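Local coordinates for capsule biosynthesis protein CapD proenzyme (Bacillus anthracis, PDB 3G9K) that cleaves the poly-gamma-D-glutamate capsule of the anthrax bacillus and joins it by an amide bond to meso-diaminopimelic acid in the peptidoglycan, at residues 151-154 against 160-163. Numbering follows the deposited sequence.
Sequences RIYS and FYPN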
loop_
_atom_site.group_PDB
_atom_site.type_symbol
_atom_site.label_atom_id
_atom_site.label_comp_id
_atom_site.label_asym_id
_atom_site.label_seq_id
_atom_site.Cartn_x
_atom_site.Cartn_y
_atom_site.Cartn_z
ATOM N N ARG A 151 5.354 13.919 -18.260
ATOM C CA ARG A 151 4.943 12.604 -18.679
ATOM C C ARG A 151 3.437 12.527 -19.062
ATOM O O ARG A 151 3.091 11.766 -19.965
ATOM C CB ARG A 151 5.265 11.602 -17.583
ATOM C CG ARG A 151 5.188 10.170 -17.987
ATOM C CD ARG A 151 5.788 9.274 -16.919
ATOM N NE ARG A 151 5.269 9.608 -15.589
ATOM C CZ ARG A 151 4.124 9.138 -15.085
ATOM N NH1 ARG A 151 3.391 8.275 -15.760
ATOM N NH2 ARG A 151 3.735 9.520 -13.874
ATOM N N ILE A 152 2.553 13.326 -18.447
ATOM C CA ILE A 152 1.103 13.020 -18.550
ATOM C C ILE A 152 0.222 14.101 -19.119
ATOM O O ILE A 152 -0.889 13.811 -19.532
ATOM C CB ILE A 152 0.508 12.606 -17.165
ATOM C CG1 ILE A 152 0.288 13.790 -16.223
ATOM C CG2 ILE A 152 1.421 11.605 -16.503
ATOM C CD1 ILE A 152 -0.393 13.377 -14.909
ATOM N N TYR A 153 0.715 15.324 -19.135
ATOM C CA TYR A 153 -0.156 16.444 -19.394
ATOM C C TYR A 153 -0.581 16.434 -20.858
ATOM O O TYR A 153 0.256 16.442 -21.752
ATOM C CB TYR A 153 0.520 17.749 -19.036
ATOM C CG TYR A 153 -0.351 18.957 -19.324
ATOM C CD1 TYR A 153 -1.633 19.029 -18.839
ATOM C CD2 TYR A 153 0.103 19.996 -20.110
ATOM C CE1 TYR A 153 -2.435 20.125 -19.101
ATOM C CE2 TYR A 153 -0.689 21.091 -20.389
ATOM C CZ TYR A 153 -1.951 21.160 -19.883
ATOM O OH TYR A 153 -2.742 22.274 -20.157
ATOM N N SER A 154 -1.882 16.391 -21.077
ATOM C CA SER A 154 -2.459 16.175 -22.392
ATOM C C SER A 154 -3.670 17.047 -22.407
ATOM O O SER A 154 -3.981 17.696 -21.393
ATOM C CB SER A 154 -2.836 14.681 -22.606
ATOM O OG SER A 154 -3.911 14.236 -21.760
ATOM N N PHE A 160 -7.129 19.035 -13.814
ATOM C CA PHE A 160 -5.955 18.911 -12.957
ATOM C C PHE A 160 -4.905 19.975 -13.213
ATOM O O PHE A 160 -4.015 20.169 -12.384
ATOM C CB PHE A 160 -5.296 17.552 -13.177
ATOM C CG PHE A 160 -6.227 16.404 -12.964
ATOM C CD1 PHE A 160 -6.644 16.064 -11.677
ATOM C CD2 PHE A 160 -6.694 15.665 -14.037
ATOM C CE1 PHE A 160 -7.501 14.995 -11.477
ATOM C CE2 PHE A 160 -7.552 14.597 -13.847
ATOM C CZ PHE A 160 -7.928 14.235 -12.551
ATOM N N TYR A 161 -4.986 20.613 -14.387
ATOM C CA TYR A 161 -4.043 21.661 -14.797
ATOM C C TYR A 161 -4.792 22.880 -15.298
ATOM O O TYR A 161 -4.668 23.226 -16.446
ATOM C CB TYR A 161 -3.103 21.170 -15.882
ATOM C CG TYR A 161 -2.199 20.036 -15.474
ATOM C CD1 TYR A 161 -2.603 18.711 -15.658
ATOM C CD2 TYR A 161 -0.963 20.271 -14.880
ATOM C CE1 TYR A 161 -1.788 17.661 -15.305
ATOM C CE2 TYR A 161 -0.115 19.203 -14.506
ATOM C CZ TYR A 161 -0.547 17.900 -14.712
ATOM O OH TYR A 161 0.253 16.814 -14.366
ATOM N N PRO A 162 -5.547 23.544 -14.420
ATOM C CA PRO A 162 -6.297 24.756 -14.751
ATOM C C PRO A 162 -5.382 25.888 -15.238
ATOM O O PRO A 162 -4.385 26.212 -14.587
ATOM C CB PRO A 162 -6.928 25.138 -13.408
ATOM C CG PRO A 162 -6.964 23.907 -12.657
ATOM C CD PRO A 162 -5.710 23.210 -12.999
ATOM N N ASN A 163 -5.725 26.468 -16.381
ATOM C CA ASN A 163 -4.884 27.468 -17.039
ATOM C C ASN A 163 -3.459 26.974 -17.297
ATOM O O ASN A 163 -2.520 27.762 -17.313
ATOM C CB ASN A 163 -4.881 28.777 -16.235
ATOM C CG ASN A 163 -6.219 29.503 -16.290
ATOM O OD1 ASN A 163 -6.686 29.889 -17.366
ATOM N ND2 ASN A 163 -6.830 29.704 -15.134
HETATM O O HOH W 1 -5.086 22.571 -19.011
#
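Tyr161 reaches back across Tyr153 to Ile152, and following it outward from the backbone takes in nearly the whole contact. Its CB lies 3.4 Å from Tyr153 CE1. One atom further, CG sits equally close to CD1 and CE1 of Tyr153, and the tightest approach comes next, 3.3 Å between Tyr161 CD1 and Tyr153 CD1. Tyr161 CE1 still touches that same CD1, CZ faces Ile152 CG1, and OH passes 3.5 Å from both CG1 and CD1 of Ile152. The Ile152 and Tyr161 side chains cross at about a right angle. Tyr153 CG lies over the centre of the Tyr161 ring, but the planes are inclined at 54° with centroids 4.7 Å apart, so this is an oblique aromatic pair. The two tyrosine side chains run past each other in opposite directions. In Tyr153, CG anti to the backbone N (chi1 179°) carries the ring over to Tyr161; its OH meets a water (2.6 Å) that donates to Tyr161 O (2.7 Å), linking the Tyr153 phenol to the Tyr161 backbone. The hydroxyl of buried Tyr161 is hydrogen-bonded to Leu145 O. Within this gamma-glutamyltransferase-family chain, the contact packs the loop between helix 139-152 and strand 172-173 against the C-terminal end of that helix.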